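Local coordinates for arginine--tRNA ligase (Campylobacter jejuni, PDB 3FNR), which attaches L-arginine to its cognate tRNA(Arg) at the expense of ATP, which is split to AMP and diphosphate, at residues Asp145-Leu148 against Val149-Lys152; Asn154-Ala158 against Lys159-Asp163; Ile303-Asp306 against Ala307-Ile311. The protein carries 1 engineered substitution. All coordinates share one frame; numbering follows the deposited sequence.

Contact 1: Asp145-Leu148 against Val149-Lys152; sequences DKML and VLIK
Met147 and Leu150 lie side by side and point the same way on one flank of the alpha-helix 136-157, in the class I catalytic domain. Backbone bonds of the i to i+4 kind make the frame of this helical turn. Val149 N donates to Asp145 O at 3.2 Å, and Leu150 N to Lys146 O at 2.9 Å. Ile151 N reaches Met147 O at 2.7 Å, and Lys152 N closes the ladder on Leu148 O at 3.0 Å.

The apolar side-chain contact is methyl to methyl: Met147 CE meets Leu150 CD2 at 3.7 Å. Two bends in the thioether, chi2 -63° and chi3 87°, curl CE round toward Leu150, and SD also passes near the same leucine methyl. Leu150 CG, for its part, is set anti to the backbone N (chi1 -176°), which brings CD2 beside the thioether. Around this turn, Met147 packs on Tyr114 and Leu118 of helix 113-126. Leu148, Leu150 and Ile151 face Pro41, Pro44 and Leu45 of the HIGH motif, the signature of class I synthetases, and Leu148 and Ile151 also touch strand 69-76. The helix therefore backs the motif loop, whereas Asp145, Val149 and Lys152 are on the solvent side.

Aliphatic carbons also rest on the carbonyl oxygens one turn earlier. Val149 CG2 comes to 3.4 Å from Asp145 O, and Ile151 CG1 to 3.3 Å from Met147 O, each beside the oxygen that its own backbone N-H binds. Lys152 runs extended past Leu148 toward a cation-pi contact with Tyr165; where that chain starts, its CG lies 3.3 Å from Leu148 O.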
ATOM      1  N   ASP A 145     -18.696  -0.226 -11.595  1.00 58.67           N
ATOM      2  CA  ASP A 145     -18.271   1.166 -11.527  1.00 62.78           C
ATOM      3  C   ASP A 145     -18.522   1.770 -10.144  1.00 61.34           C
ATOM      4  O   ASP A 145     -17.743   2.603  -9.685  1.00 59.68           O
ATOM      5  CB  ASP A 145     -18.956   1.999 -12.615  1.00 64.96           C
ATOM      6  CG  ASP A 145     -18.299   1.835 -13.982  1.00 72.32           C
ATOM      7  OD1 ASP A 145     -17.059   1.664 -14.043  1.00 74.89           O
ATOM      8  OD2 ASP A 145     -19.026   1.887 -14.999  1.00 72.71           O
ATOM      9  N   LYS A 146     -19.604   1.344  -9.493  1.00 57.95           N
ATOM     10  CA  LYS A 146     -19.914   1.793  -8.135  1.00 59.15           C
ATOM     11  C   LYS A 146     -18.939   1.166  -7.140  1.00 56.92           C
ATOM     12  O   LYS A 146     -18.471   1.837  -6.220  1.00 51.43           O
ATOM     13  CB  LYS A 146     -21.355   1.441  -7.749  1.00 58.95           C
ATOM     14  CG  LYS A 146     -22.453   2.233  -8.461  1.00 61.19           C
ATOM     15  CD  LYS A 146     -22.871   3.484  -7.693  1.00 69.98           C
ATOM     16  CE  LYS A 146     -22.287   4.752  -8.294  1.00 79.52           C
ATOM     17  NZ  LYS A 146     -22.991   5.971  -7.794  1.00 87.20           N
ATOM     18  N   MET A 147     -18.633  -0.115  -7.342  1.00 53.64           N
ATOM     19  CA  MET A 147     -17.667  -0.830  -6.509  1.00 52.26           C
ATOM     20  C   MET A 147     -16.249  -0.303  -6.649  1.00 51.10           C
ATOM     21  O   MET A 147     -15.497  -0.293  -5.683  1.00 53.82           O
ATOM     22  CB  MET A 147     -17.702  -2.333  -6.786  1.00 48.03           C
ATOM     23  CG  MET A 147     -18.973  -3.031  -6.323  1.00 41.96           C
ATOM     24  SD  MET A 147     -19.270  -2.998  -4.546  1.00 37.30           S
ATOM     25  CE  MET A 147     -20.132  -1.439  -4.329  1.00 39.99           C
ATOM     26  N   LEU A 148     -15.899   0.140  -7.848  1.00 48.37           N
ATOM     27  CA  LEU A 148     -14.607   0.757  -8.088  1.00 53.02           C
ATOM     28  C   LEU A 148     -14.521   2.103  -7.385  1.00 50.93           C
ATOM     29  O   LEU A 148     -13.451   2.493  -6.919  1.00 54.53           O
ATOM     30  CB  LEU A 148     -14.363   0.927  -9.586  1.00 53.33           C
ATOM     31  CG  LEU A 148     -12.918   0.839 -10.074  1.00 57.05           C
ATOM     32  CD1 LEU A 148     -12.285  -0.487  -9.682  1.00 61.03           C
ATOM     33  CD2 LEU A 148     -12.881   1.019 -11.576  1.00 59.91           C
ATOM     34  N   VAL A 149     -15.651   2.807  -7.320  1.00 47.01           N
ATOM     35  CA  VAL A 149     -15.765   4.035  -6.540  1.00 46.59           C
ATOM     36  C   VAL A 149     -15.588   3.704  -5.052  1.00 45.13           C
ATOM     37  O   VAL A 149     -14.853   4.409  -4.348  1.00 41.87           O
ATOM     38  CB  VAL A 149     -17.103   4.797  -6.833  1.00 50.11           C
ATOM     39  CG1 VAL A 149     -17.481   5.755  -5.702  1.00 51.28           C
ATOM     40  CG2 VAL A 149     -17.008   5.559  -8.146  1.00 47.99           C
ATOM     41  N   LEU A 150     -16.226   2.615  -4.608  1.00 36.52           N
ATOM     42  CA  LEU A 150     -16.118   2.128  -3.231  1.00 43.76           C
ATOM     43  C   LEU A 150     -14.686   1.736  -2.857  1.00 45.28           C
ATOM     44  O   LEU A 150     -14.192   2.118  -1.792  1.00 46.73           O
ATOM     45  CB  LEU A 150     -17.075   0.951  -2.966  1.00 39.69           C
ATOM     46  CG  LEU A 150     -17.106   0.417  -1.521  1.00 43.95           C
ATOM     47  CD1 LEU A 150     -17.463   1.507  -0.492  1.00 45.01           C
ATOM     48  CD2 LEU A 150     -18.058  -0.763  -1.371  1.00 42.43           C
ATOM     49  N   ILE A 151     -14.036   0.975  -3.737  1.00 43.04           N
ATOM     50  CA  ILE A 151     -12.662   0.534  -3.530  1.00 35.79           C
ATOM     51  C   ILE A 151     -11.733   1.748  -3.447  1.00 39.19           C
ATOM     52  O   ILE A 151     -10.891   1.827  -2.552  1.00 42.78           O
ATOM     53  CB  ILE A 151     -12.225  -0.447  -4.629  1.00 37.87           C
ATOM     54  CG1 ILE A 151     -12.861  -1.822  -4.378  1.00 31.27           C
ATOM     55  CG2 ILE A 151     -10.690  -0.563  -4.694  1.00 37.98           C
ATOM     56  CD1 ILE A 151     -12.836  -2.743  -5.600  1.00 38.47           C
ATOM     57  N   LYS A 152     -11.921   2.711  -4.343  1.00 38.94           N
ATOM     58  CA  LYS A 152     -11.134   3.945  -4.305  1.00 41.37           C
ATOM     59  C   LYS A 152     -11.247   4.678  -2.972  1.00 41.99           C
ATOM     60  O   LYS A 152     -10.238   5.143  -2.437  1.00 45.45           O
ATOM     61  CB  LYS A 152     -11.487   4.865  -5.465  1.00 37.12           C
ATOM     62  CG  LYS A 152     -10.826   4.451  -6.773  1.00 39.81           C
ATOM     63  CD  LYS A 152     -11.280   5.339  -7.915  1.00 40.01           C
ATOM     64  CE  LYS A 152     -10.877   4.760  -9.254  1.00 44.76           C
ATOM     65  NZ  LYS A 152     -11.062   5.769 -10.336  1.00 46.55           N
TER

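Contact 2: Asn154-Ala158 against Lys159-Asp163; sequences NLEQA and KIKID
The carboxylate of Glu156 carries the end of Lys161 over one face: NZ stands 3.7 Å from Glu156 CD, well out of the plane of the group, and CE lies above the same face. The two side chains run alongside each other, yet Lys161 NZ stays 4.1 Å from Glu156 OE2, too far for a salt bridge, so the attraction is at most a loose electrostatic one. On the other side of that plane lies Lys159 NZ, more distant still, which makes a weak hydrogen bond to Gln157 O.

The backbone here forms a Schellman motif that ends helix 136-157. Lys159, at positive phi (66°), is the C-prime residue: Ile160 N donates to Leu155 O at 2.7 Å and Lys159 N to Glu156 O at 2.9 Å. The reversal brings Ile160 back over the last turn. Its CG2 meets Leu155 CD2 at 3.9 Å, the two side chains crossing at a slant, while CD1 reaches Ala158 CB at 3.9 Å. Farther along, Ile162 CD1 touches Leu155 CD1 at 4.1 Å.

Leu155 and Ile160 share Ala53 of helix 50-65, whose Arg61 binds Lys159 O. Ala158 touches both Met296 of helix 296-303 and Leu308 of helix 305-311. Asp163 N then bonds Thr72 OG1 of strand 69-76 as the chain enters its parallel sheet neighbour, strand 165-167.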
ATOM      1  N   ASN A 154     -12.242   3.232  -0.053  1.00 38.60           N
ATOM      2  CA  ASN A 154     -11.613   2.294   0.890  1.00 37.48           C
ATOM      3  C   ASN A 154     -10.125   2.593   1.016  1.00 38.57           C
ATOM      4  O   ASN A 154      -9.588   2.641   2.114  1.00 42.53           O
ATOM      5  CB  ASN A 154     -11.765   0.841   0.431  1.00 36.30           C
ATOM      6  CG  ASN A 154     -13.122   0.247   0.732  1.00 42.98           C
ATOM      7  OD1 ASN A 154     -13.336  -0.946   0.501  1.00 41.61           O
ATOM      8  ND2 ASN A 154     -14.046   1.055   1.248  1.00 43.94           N
ATOM      9  N   LEU A 155      -9.479   2.808  -0.127  1.00 38.11           N
ATOM     10  CA  LEU A 155      -8.072   3.160  -0.192  1.00 38.48           C
ATOM     11  C   LEU A 155      -7.797   4.579   0.303  1.00 41.77           C
ATOM     12  O   LEU A 155      -6.785   4.825   0.950  1.00 40.11           O
ATOM     13  CB  LEU A 155      -7.561   3.009  -1.631  1.00 34.82           C
ATOM     14  CG  LEU A 155      -7.382   1.583  -2.162  1.00 36.91           C
ATOM     15  CD1 LEU A 155      -7.097   1.595  -3.661  1.00 28.05           C
ATOM     16  CD2 LEU A 155      -6.276   0.859  -1.401  1.00 30.37           C
ATOM     17  N   GLU A 156      -8.693   5.511  -0.009  1.00 43.67           N
ATOM     18  CA  GLU A 156      -8.523   6.902   0.400  1.00 46.33           C
ATOM     19  C   GLU A 156      -8.621   7.030   1.917  1.00 43.32           C
ATOM     20  O   GLU A 156      -7.959   7.870   2.520  1.00 44.81           O
ATOM     21  CB  GLU A 156      -9.571   7.784  -0.274  1.00 46.13           C
ATOM     22  CG  GLU A 156      -9.024   9.068  -0.887  1.00 66.37           C
ATOM     23  CD  GLU A 156      -8.699  10.150   0.134  1.00 80.02           C
ATOM     24  OE1 GLU A 156      -7.563  10.165   0.663  1.00 84.84           O
ATOM     25  OE2 GLU A 156      -9.575  11.008   0.378  1.00 85.13           O
ATOM     26  N   GLN A 157      -9.453   6.185   2.519  1.00 43.61           N
ATOM     27  CA  GLN A 157      -9.586   6.088   3.971  1.00 46.98           C
ATOM     28  C   GLN A 157      -8.255   5.745   4.645  1.00 46.01           C
ATOM     29  O   GLN A 157      -7.963   6.237   5.732  1.00 47.84           O
ATOM     30  CB  GLN A 157     -10.636   5.040   4.327  1.00 45.38           C
ATOM     31  CG  GLN A 157     -11.229   5.199   5.705  1.00 48.84           C
ATOM     32  CD  GLN A 157     -12.278   4.152   6.014  1.00 49.04           C
ATOM     33  OE1 GLN A 157     -12.574   3.288   5.190  1.00 51.84           O
ATOM     34  NE2 GLN A 157     -12.853   4.228   7.208  1.00 55.88           N
ATOM     35  N   ALA A 158      -7.447   4.922   3.979  1.00 44.75           N
ATOM     36  CA  ALA A 158      -6.114   4.565   4.460  1.00 36.03           C
ATOM     37  C   ALA A 158      -5.018   5.446   3.863  1.00 41.46           C
ATOM     38  O   ALA A 158      -3.832   5.094   3.917  1.00 40.59           O
ATOM     39  CB  ALA A 158      -5.834   3.122   4.170  1.00 38.69           C
ATOM     40  N   LYS A 159      -5.421   6.592   3.307  1.00 37.51           N
ATOM     41  CA  LYS A 159      -4.514   7.586   2.706  1.00 39.67           C
ATOM     42  C   LYS A 159      -3.785   7.076   1.449  1.00 40.73           C
ATOM     43  O   LYS A 159      -2.652   7.485   1.155  1.00 39.45           O
ATOM     44  CB  LYS A 159      -3.523   8.166   3.742  1.00 40.92           C
ATOM     45  CG  LYS A 159      -4.150   8.617   5.070  1.00 48.38           C
ATOM     46  CD  LYS A 159      -4.978   9.890   4.928  1.00 57.22           C
ATOM     47  CE  LYS A 159      -5.746  10.211   6.216  1.00 60.22           C
ATOM     48  NZ  LYS A 159      -6.852   9.244   6.508  1.00 62.39           N
ATOM     49  N   ILE A 160      -4.456   6.198   0.707  1.00 35.07           N
ATOM     50  CA  ILE A 160      -3.887   5.605  -0.500  1.00 35.69           C
ATOM     51  C   ILE A 160      -4.627   6.065  -1.751  1.00 39.83           C
ATOM     52  O   ILE A 160      -5.839   5.886  -1.871  1.00 38.84           O
ATOM     53  CB  ILE A 160      -3.882   4.052  -0.424  1.00 36.14           C
ATOM     54  CG1 ILE A 160      -3.066   3.588   0.793  1.00 27.46           C
ATOM     55  CG2 ILE A 160      -3.346   3.446  -1.728  1.00 36.14           C
ATOM     56  CD1 ILE A 160      -3.380   2.161   1.283  1.00 34.16           C
ATOM     57  N   LYS A 161      -3.886   6.672  -2.672  1.00 45.23           N
ATOM     58  CA  LYS A 161      -4.396   6.991  -4.004  1.00 45.47           C
ATOM     59  C   LYS A 161      -3.486   6.349  -5.050  1.00 41.22           C
ATOM     60  O   LYS A 161      -2.268   6.482  -4.977  1.00 38.59           O
ATOM     61  CB  LYS A 161      -4.437   8.505  -4.219  1.00 47.07           C
ATOM     62  CG  LYS A 161      -5.485   9.241  -3.404  1.00 56.93           C
ATOM     63  CD  LYS A 161      -5.410  10.740  -3.674  1.00 66.67           C
ATOM     64  CE  LYS A 161      -6.416  11.523  -2.839  1.00 73.21           C
ATOM     65  NZ  LYS A 161      -7.815  11.286  -3.285  1.00 73.24           N
ATOM     66  N   ILE A 162      -4.079   5.639  -6.004  1.00 40.11           N
ATOM     67  CA  ILE A 162      -3.330   4.994  -7.089  1.00 35.84           C
ATOM     68  C   ILE A 162      -3.496   5.824  -8.374  1.00 41.29           C
ATOM     69  O   ILE A 162      -4.583   6.316  -8.668  1.00 39.29           O
ATOM     70  CB  ILE A 162      -3.754   3.511  -7.245  1.00 37.76           C
ATOM     71  CG1 ILE A 162      -3.347   2.719  -5.989  1.00 34.62           C
ATOM     72  CG2 ILE A 162      -3.140   2.868  -8.491  1.00 31.82           C
ATOM     73  CD1 ILE A 162      -3.757   1.257  -5.998  1.00 36.74           C
ATOM     74  N   ASP A 163      -2.405   6.012  -9.112  1.00 42.48           N
ATOM     75  CA  ASP A 163      -2.368   6.997 -10.193  1.00 44.26           C
ATOM     76  C   ASP A 163      -3.006   6.581 -11.526  1.00 45.87           C
ATOM     77  O   ASP A 163      -3.270   7.431 -12.381  1.00 45.97           O
ATOM     78  CB  ASP A 163      -0.931   7.487 -10.398  1.00 47.57           C
ATOM     79  CG  ASP A 163      -0.455   8.396  -9.266  1.00 51.08           C
ATOM     80  OD1 ASP A 163      -1.234   8.640  -8.320  1.00 60.36           O
ATOM     81  OD2 ASP A 163       0.695   8.874  -9.320  1.00 53.86           O
TER

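Contact 3: Ile303-Asp306 against Ala307-Ile311; sequences IGSD and ALRYI
Ile303 reaches forward over Ala307 to the far end of the next helix. Its CB lies 4.1 Å from Ala307 CB, and CG1 is slightly closer to the same methyl. With chi1 at 73°, CG1 sits between the backbone N and the carbonyl carbon, and from there CD1 extends over the first turn. This terminal methyl meets Ala307 CB at 3.8 Å, lies near Leu308 N, and touches Ile311 CD1 at 3.9 Å.

The backbone beneath it is a helix-to-helix break. Gly304, with positive phi (86°), leaves the helical conformation after helix 296-303 and is the N-cap of helix 305-311. Gly304 O receives Leu308 N at 3.3 Å, and Ser305 O receives Arg309 N at 2.9 Å. A water bridges the break, donating to Ile303 O at 2.6 Å and accepting from Ala307 N at 3.1 Å.

The side chain of Arg309 bends at chi2 and chi3, with CG close to Ser305 O. Its NH1 bonds Ala158 O and makes a salt bridge to Asp57, while NH2 bonds Thr58 OG1 of helix 50-65.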
ATOM      1  N   ILE A 303      -9.783   0.990  14.299  1.00 47.51           N
ATOM      2  CA  ILE A 303      -8.454   1.376  14.778  1.00 40.33           C
ATOM      3  C   ILE A 303      -7.923   2.719  14.258  1.00 43.67           C
ATOM      4  O   ILE A 303      -6.977   3.267  14.816  1.00 44.27           O
ATOM      5  CB  ILE A 303      -7.410   0.259  14.559  1.00 44.93           C
ATOM      6  CG1 ILE A 303      -7.025   0.134  13.078  1.00 43.00           C
ATOM      7  CG2 ILE A 303      -7.910  -1.063  15.159  1.00 46.11           C
ATOM      8  CD1 ILE A 303      -5.833  -0.760  12.816  1.00 30.09           C
ATOM      9  N   GLY A 304      -8.521   3.251  13.197  1.00 41.06           N
ATOM     10  CA  GLY A 304      -8.014   4.485  12.604  1.00 38.24           C
ATOM     11  C   GLY A 304      -6.905   4.232  11.603  1.00 38.29           C
ATOM     12  O   GLY A 304      -6.234   3.195  11.642  1.00 44.09           O
ATOM     13  N   SER A 305      -6.713   5.203  10.715  1.00 42.03           N
ATOM     14  CA  SER A 305      -5.781   5.108   9.592  1.00 43.02           C
ATOM     15  C   SER A 305      -4.311   4.978  10.000  1.00 45.90           C
ATOM     16  O   SER A 305      -3.592   4.135   9.457  1.00 44.86           O
ATOM     17  CB  SER A 305      -5.953   6.320   8.673  1.00 45.68           C
ATOM     18  OG  SER A 305      -5.111   6.220   7.539  1.00 49.73           O
ATOM     19  N   ASP A 306      -3.876   5.821  10.937  1.00 40.99           N
ATOM     20  CA  ASP A 306      -2.490   5.813  11.420  1.00 39.43           C
ATOM     21  C   ASP A 306      -2.075   4.445  11.932  1.00 41.13           C
ATOM     22  O   ASP A 306      -0.983   3.971  11.612  1.00 41.46           O
ATOM     23  CB  ASP A 306      -2.299   6.848  12.528  1.00 41.74           C
ATOM     24  CG  ASP A 306      -2.597   8.268  12.067  1.00 47.69           C
ATOM     25  OD1 ASP A 306      -2.577   8.532  10.843  1.00 48.87           O
ATOM     26  OD2 ASP A 306      -2.851   9.128  12.936  1.00 53.07           O
ATOM     27  N   ALA A 307      -2.962   3.815  12.702  1.00 35.64           N
ATOM     28  CA  ALA A 307      -2.710   2.503  13.269  1.00 38.64           C
ATOM     29  C   ALA A 307      -2.565   1.459  12.176  1.00 39.79           C
ATOM     30  O   ALA A 307      -1.647   0.650  12.232  1.00 42.38           O
ATOM     31  CB  ALA A 307      -3.812   2.120  14.235  1.00 41.03           C
ATOM     32  N   LEU A 308      -3.448   1.499  11.174  1.00 39.89           N
ATOM     33  CA  LEU A 308      -3.365   0.588  10.019  1.00 35.26           C
ATOM     34  C   LEU A 308      -2.045   0.765   9.287  1.00 33.70           C
ATOM     35  O   LEU A 308      -1.351  -0.214   8.986  1.00 35.32           O
ATOM     36  CB  LEU A 308      -4.524   0.809   9.036  1.00 36.68           C
ATOM     37  CG  LEU A 308      -4.646  -0.288   7.967  1.00 40.16           C
ATOM     38  CD1 LEU A 308      -5.710  -1.294   8.336  1.00 41.55           C
ATOM     39  CD2 LEU A 308      -4.950   0.305   6.611  1.00 36.80           C
ATOM     40  N   ARG A 309      -1.694   2.022   9.029  1.00 30.11           N
ATOM     41  CA  ARG A 309      -0.478   2.351   8.323  1.00 34.28           C
ATOM     42  C   ARG A 309       0.767   1.930   9.108  1.00 35.85           C
ATOM     43  O   ARG A 309       1.807   1.664   8.517  1.00 44.46           O
ATOM     44  CB  ARG A 309      -0.427   3.849   8.001  1.00 32.30           C
ATOM     45  CG  ARG A 309      -1.479   4.361   6.990  1.00 38.40           C
ATOM     46  CD  ARG A 309      -1.440   3.631   5.654  1.00 41.27           C
ATOM     47  NE  ARG A 309      -0.174   3.816   4.941  1.00 30.95           N
ATOM     48  CZ  ARG A 309      -0.010   4.564   3.853  1.00 38.06           C
ATOM     49  NH1 ARG A 309      -1.034   5.223   3.329  1.00 33.78           N
ATOM     50  NH2 ARG A 309       1.193   4.658   3.289  1.00 37.66           N
ATOM     51  N   TYR A 310       0.659   1.870  10.434  1.00 35.51           N
ATOM     52  CA  TYR A 310       1.787   1.466  11.262  1.00 33.92           C
ATOM     53  C   TYR A 310       1.907  -0.050  11.315  1.00 34.62           C
ATOM     54  O   TYR A 310       2.954  -0.607  10.980  1.00 40.10           O
ATOM     55  CB  TYR A 310       1.699   2.029  12.685  1.00 36.77           C
ATOM     56  CG  TYR A 310       2.990   1.797  13.459  1.00 43.38           C
ATOM     57  CD1 TYR A 310       3.241   0.579  14.117  1.00 41.84           C
ATOM     58  CD2 TYR A 310       3.983   2.773  13.489  1.00 34.27           C
ATOM     59  CE1 TYR A 310       4.448   0.352  14.792  1.00 37.11           C
ATOM     60  CE2 TYR A 310       5.184   2.563  14.160  1.00 42.83           C
ATOM     61  CZ  TYR A 310       5.411   1.355  14.804  1.00 38.36           C
ATOM     62  OH  TYR A 310       6.601   1.170  15.465  1.00 51.29           O
ATOM     63  N   ILE A 311       0.837  -0.693  11.772  1.00 28.71           N
ATOM     64  CA  ILE A 311       0.797  -2.120  12.025  1.00 33.74           C
ATOM     65  C   ILE A 311       1.184  -2.893  10.778  1.00 33.85           C
ATOM     66  O   ILE A 311       2.025  -3.785  10.842  1.00 35.61           O
ATOM     67  CB  ILE A 311      -0.616  -2.551  12.492  1.00 38.11           C
ATOM     68  CG1 ILE A 311      -0.906  -1.997  13.886  1.00 42.93           C
ATOM     69  CG2 ILE A 311      -0.757  -4.063  12.508  1.00 42.47           C
ATOM     70  CD1 ILE A 311      -2.389  -1.959  14.234  1.00 53.79           C
TER
HETATM   71  O   HOH W   1      -5.244   5.166  14.239  1.00 38.11           O

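How the contacts relate
From the N terminus, the three contacts follow in series; none nests in or crosses another, and each is local, so none closes a long loop. Contacts 1 and 2 share helix 136-157, with centres 12 Å apart: the first is a turn in its body, against the HIGH-motif loop and strand 69-76, the second its C-terminal end, which meets helices 50-65, 296-303 and 305-311. Contact 3 comes about 140 residues later, yet touches contact 2: Arg309 to Ala158 is the polar join, and Lys159 CG beside Ser305 OG (3.6 Å) adds to it. Helix 305-311 in turn touches helices 336-353 and 398-416. Contacts 1 and 3 do not touch.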